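Local coordinates for isochorismatase family protein (Enterococcus faecalis, PDB 2A67) that is of uncertain specific function but probably acts as a hydrolase of the isochorismatase family, at residues N85-T90 and L125-L130; I156-G159 and T163-S166. All blocks are in the same frame, centred on the assembly; numbering follows the deposited sequence.

Contact 1 (N85-T90 and L125-L130); sequences NAFYQT and LGYTCL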
loop_
_atom_site.group_PDB
_atom_site.type_symbol
_atom_site.label_atom_id
_atom_site.label_comp_id
_atom_site.label_asym_id
_atom_site.label_seq_id
_atom_site.Cartn_x
_atom_site.Cartn_y
_atom_site.Cartn_z
ATOM N N ASN D 85 3.616 -3.941 7.353
ATOM C CA ASN D 85 2.149 -4.068 7.589
ATOM C C ASN D 85 1.747 -4.443 9.051
ATOM O O ASN D 85 2.031 -5.545 9.529
ATOM C CB ASN D 85 1.648 -5.120 6.598
ATOM C CG ASN D 85 0.151 -5.276 6.575
ATOM O OD1 ASN D 85 -0.563 -4.888 7.521
ATOM N ND2 ASN D 85 -0.347 -5.831 5.475
ATOM N N ALA D 86 1.028 -3.550 9.750
ATOM C CA ALA D 86 0.771 -3.728 11.191
ATOM C C ALA D 86 -0.305 -4.777 11.491
ATOM O O ALA D 86 -0.515 -5.137 12.662
ATOM C CB ALA D 86 0.389 -2.343 11.843
ATOM N N PHE D 87 -0.957 -5.296 10.442
ATOM C CA PHE D 87 -1.937 -6.351 10.523
ATOM C C PHE D 87 -1.298 -7.711 10.184
ATOM O O PHE D 87 -1.863 -8.726 10.564
ATOM C CB PHE D 87 -3.072 -6.160 9.492
ATOM C CG PHE D 87 -3.903 -4.887 9.704
ATOM C CD1 PHE D 87 -3.525 -3.705 9.088
ATOM C CD2 PHE D 87 -5.009 -4.898 10.574
ATOM C CE1 PHE D 87 -4.276 -2.481 9.328
ATOM C CE2 PHE D 87 -5.779 -3.694 10.811
ATOM C CZ PHE D 87 -5.404 -2.513 10.172
ATOM N N TYR D 88 -0.158 -7.709 9.466
ATOM C CA TYR D 88 0.425 -8.927 8.910
ATOM C C TYR D 88 0.985 -9.756 10.056
ATOM O O TYR D 88 1.968 -9.343 10.692
ATOM C CB TYR D 88 1.519 -8.617 7.887
ATOM C CG TYR D 88 2.095 -9.856 7.210
ATOM C CD1 TYR D 88 1.372 -10.515 6.212
ATOM C CD2 TYR D 88 3.353 -10.372 7.557
ATOM C CE1 TYR D 88 1.848 -11.623 5.581
ATOM C CE2 TYR D 88 3.858 -11.518 6.899
ATOM C CZ TYR D 88 3.082 -12.126 5.920
ATOM O OH TYR D 88 3.514 -13.231 5.231
ATOM N N GLN D 89 0.281 -10.856 10.347
ATOM C CA GLN D 89 0.627 -11.848 11.409
ATOM C C GLN D 89 0.606 -11.258 12.823
ATOM O O GLN D 89 1.332 -11.744 13.711
ATOM C CB GLN D 89 2.010 -12.519 11.135
ATOM C CG GLN D 89 1.949 -13.619 10.076
ATOM C CD GLN D 89 3.328 -14.142 9.554
ATOM O OE1 GLN D 89 3.345 -15.027 8.704
ATOM N NE2 GLN D 89 4.451 -13.559 10.010
ATOM N N THR D 90 -0.176 -10.188 13.040
ATOM C CA THR D 90 -0.311 -9.575 14.368
ATOM C C THR D 90 -1.715 -9.778 14.965
ATOM O O THR D 90 -2.614 -10.362 14.330
ATOM C CB THR D 90 -0.094 -8.056 14.299
ATOM O OG1 THR D 90 -1.227 -7.465 13.626
ATOM C CG2 THR D 90 1.153 -7.738 13.554
ATOM N N LEU D 125 -9.332 -3.578 4.381
ATOM C CA LEU D 125 -10.076 -4.415 5.325
ATOM C C LEU D 125 -11.421 -3.794 5.735
ATOM O O LEU D 125 -12.255 -4.468 6.325
ATOM C CB LEU D 125 -9.240 -4.664 6.595
ATOM C CG LEU D 125 -7.975 -5.498 6.290
ATOM C CD1 LEU D 125 -7.059 -5.474 7.512
ATOM C CD2 LEU D 125 -8.382 -6.918 5.855
ATOM N N GLY D 126 -11.631 -2.522 5.427
ATOM C CA GLY D 126 -12.984 -1.939 5.622
ATOM C C GLY D 126 -12.960 -0.905 6.742
ATOM O O GLY D 126 -14.038 -0.423 7.153
ATOM N N TYR D 127 -11.784 -0.516 7.245
ATOM C CA TYR D 127 -11.745 0.544 8.287
ATOM C C TYR D 127 -11.814 1.883 7.644
ATOM O O TYR D 127 -11.335 2.063 6.503
ATOM C CB TYR D 127 -10.496 0.519 9.222
ATOM C CG TYR D 127 -10.380 -0.754 10.003
ATOM C CD1 TYR D 127 -11.078 -0.924 11.210
ATOM C CD2 TYR D 127 -9.591 -1.825 9.519
ATOM C CE1 TYR D 127 -11.010 -2.120 11.907
ATOM C CE2 TYR D 127 -9.462 -3.046 10.257
ATOM C CZ TYR D 127 -10.185 -3.166 11.440
ATOM O OH TYR D 127 -10.136 -4.321 12.203
ATOM N N THR D 128 -12.430 2.820 8.380
ATOM C CA THR D 128 -12.442 4.234 8.016
ATOM C C THR D 128 -11.155 4.901 8.500
ATOM O O THR D 128 -10.868 4.884 9.689
ATOM C CB THR D 128 -13.769 4.937 8.564
ATOM O OG1 THR D 128 -14.889 4.252 7.987
ATOM C CG2 THR D 128 -13.775 6.435 8.224
ATOM N N CYS D 129 -10.350 5.450 7.587
ATOM C CA CYS D 129 -9.035 5.954 8.007
ATOM C C CYS D 129 -9.017 7.468 7.986
ATOM O O CYS D 129 -9.651 8.086 7.100
ATOM C CB CYS D 129 -7.923 5.387 7.120
ATOM S SG CYS D 129 -7.905 3.580 7.284
ATOM N N LEU D 130 -8.311 8.023 8.981
ATOM C CA LEU D 130 -8.138 9.472 9.197
ATOM C C LEU D 130 -6.663 9.756 9.452
ATOM O O LEU D 130 -5.956 8.889 9.882
ATOM C CB LEU D 130 -8.907 9.917 10.444
ATOM C CG LEU D 130 -10.418 9.577 10.448
ATOM C CD1 LEU D 130 -10.950 9.891 11.828
ATOM C CD2 LEU D 130 -11.205 10.277 9.340
#
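F87 reaches across to L125 and Y127 with its ring, and the contact can be traced outward along this one side chain. CB heads toward 125-130, and CG, set beside the backbone N and anti to the carbonyl carbon (chi1 -63°), carries the ring to the L125 methyl. CG of F87 lies 3.9 Å from L125 CD1, and F87 CD2 comes closest to that methyl, at 3.7 Å. The methyl sits over one face of the ring, a CH-pi contact only 16° off the normal though displaced toward the rim. At F87 CE2 a second partner joins: it is 4.0 Å from L125 CD1 and 3.8 Å from Y127 CE2, while F87 CZ is 4.1 Å from Y127 CE2. The two rings are nearly parallel (planes at 21°) but slid apart, so they touch at these carbons and barely overlap. At the edge of the F87 ring, in its plane, N85 OD1 closes an Asx turn by accepting from F87 N at 3.0 Å. In 125-130, a Schellman motif at G126 ends helix 111-125 before strand 128-137. F87 packs near the surface between helix 111-125, through M121, and helix 92-98, through L92 and L96, while Y127 rests on L96 and on L104 of strand 103-109.

Contact 2 (I156-G159 and T163-S166); sequences IWAG and TFLS
W157 NE1, the one polar atom of its indole, is hydrogen-bonded to D116 OD2 of helix 111-125, a bond that would restrain the rotation of this buried side chain, whose opposite edge turns to F164. On that edge W157 CE3 is 4.4 Å from F164 CZ, which approaches near the indole plane; this is a loose touch at a rim, with no stacking of the two ring systems. Closer packing comes from A158. Its CB lies at the edge of the phenyl ring, 3.8 Å from F164 CD2 and 3.9 Å from F164 CE2, and its CA, in the plane of that ring, is 4.0 Å from F164 CE2. The flank of the F164 ring thus packs against the helix end. The contact illustrates the close of a beta-alpha-beta crossover: strand 128-137 leads through helix 146-157 to the short strand 163-164, which lies parallel beside the first at the margin of the sheet within this chain. A158 is where the chain leaves helical geometry, and G159 begins the short link to the strand. The F164 side chain leaves the strand with CG beside the backbone N (chi1 -83°), and its ring comes nearer the helix end than its first bond, which points across. It also touches M131 and P133 of strand 128-137, and W157 shares M131 while packing on V115 and I119 of helix 111-125.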
loop_
_atom_site.group_PDB
_atom_site.type_symbol
_atom_site.label_atom_id
_atom_site.label_comp_id
_atom_site.label_asym_id
_atom_site.label_seq_id
_atom_site.Cartn_x
_atom_site.Cartn_y
_atom_site.Cartn_z
ATOM N N ILE D 156 -1.148 10.668 -2.342
ATOM C CA ILE D 156 -1.855 9.429 -2.718
ATOM C C ILE D 156 -2.957 9.065 -1.688
ATOM O O ILE D 156 -4.046 8.649 -2.053
ATOM C CB ILE D 156 -0.889 8.239 -2.798
ATOM C CG1 ILE D 156 0.160 8.444 -3.921
ATOM C CG2 ILE D 156 -1.678 6.917 -3.017
ATOM C CD1 ILE D 156 1.281 7.392 -3.836
ATOM N N TRP D 157 -2.658 9.191 -0.405
ATOM C CA TRP D 157 -3.599 8.785 0.621
ATOM C C TRP D 157 -4.851 9.701 0.682
ATOM O O TRP D 157 -5.944 9.206 0.908
ATOM C CB TRP D 157 -2.946 8.822 1.988
ATOM C CG TRP D 157 -1.632 8.000 2.085
ATOM C CD1 TRP D 157 -1.246 6.875 1.349
ATOM C CD2 TRP D 157 -0.615 8.227 3.036
ATOM N NE1 TRP D 157 0.017 6.448 1.781
ATOM C CE2 TRP D 157 0.396 7.228 2.844
ATOM C CE3 TRP D 157 -0.445 9.193 4.045
ATOM C CZ2 TRP D 157 1.584 7.196 3.593
ATOM C CZ3 TRP D 157 0.727 9.159 4.822
ATOM C CH2 TRP D 157 1.752 8.120 4.579
ATOM N N ALA D 158 -4.669 10.987 0.473
ATOM C CA ALA D 158 -5.775 11.968 0.657
ATOM C C ALA D 158 -6.943 11.585 -0.211
ATOM O O ALA D 158 -6.810 11.484 -1.442
ATOM C CB ALA D 158 -5.302 13.364 0.319
ATOM N N GLY D 159 -8.079 11.309 0.423
ATOM C CA GLY D 159 -9.295 11.062 -0.346
ATOM C C GLY D 159 -9.430 9.612 -0.783
ATOM O O GLY D 159 -10.489 8.988 -0.624
ATOM N N THR D 163 -9.080 10.459 5.150
ATOM C CA THR D 163 -9.369 11.875 5.139
ATOM C C THR D 163 -8.365 12.547 6.033
ATOM O O THR D 163 -8.229 12.140 7.186
ATOM C CB THR D 163 -10.793 12.134 5.767
ATOM O OG1 THR D 163 -11.786 11.355 5.087
ATOM C CG2 THR D 163 -11.178 13.653 5.680
ATOM N N PHE D 164 -7.750 13.641 5.561
ATOM C CA PHE D 164 -6.940 14.472 6.437
ATOM C C PHE D 164 -7.824 15.320 7.292
ATOM O O PHE D 164 -8.759 15.913 6.792
ATOM C CB PHE D 164 -5.975 15.341 5.649
ATOM C CG PHE D 164 -4.704 14.572 5.275
ATOM C CD1 PHE D 164 -3.639 14.526 6.149
ATOM C CD2 PHE D 164 -4.648 13.876 4.073
ATOM C CE1 PHE D 164 -2.466 13.732 5.837
ATOM C CE2 PHE D 164 -3.485 13.123 3.719
ATOM C CZ PHE D 164 -2.412 13.089 4.606
ATOM N N LEU D 165 -7.522 15.339 8.588
ATOM C CA LEU D 165 -8.288 16.086 9.543
ATOM C C LEU D 165 -7.972 17.579 9.494
ATOM O O LEU D 165 -6.865 17.984 9.112
ATOM C CB LEU D 165 -7.998 15.507 10.933
ATOM C CG LEU D 165 -8.533 14.067 11.089
ATOM C CD1 LEU D 165 -8.174 13.543 12.470
ATOM C CD2 LEU D 165 -10.041 13.949 10.852
ATOM N N SER D 166 -8.995 18.384 9.832
ATOM C CA SER D 166 -8.822 19.808 10.194
ATOM C C SER D 166 -8.387 19.934 11.668
ATOM O O SER D 166 -8.690 19.053 12.532
ATOM C CB SER D 166 -10.171 20.603 9.973
ATOM O OG SER D 166 -10.930 20.184 8.798
#

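Overall arrangement
Contact 1 and contact 2 come in series along the chain, the first closing before the second opens, and their centres lie about 16 Å apart. Both reach the same parallel sheet: strand 128-137 belongs to contact 1 at its start, and its neighbour 163-164, the outermost strand on that side within this chain, belongs to contact 2. Main chain joins them directly, T163 N lying 3.1 Å from C129 O in a probable hydrogen bond. Helix 111-125 is common ground as well, since residues of both contacts pack on it. Contact 1 thus sets a loop against the turn leading into strand 128-137, and contact 2 closes the crossover that leaves that strand, so the two frame it before and after.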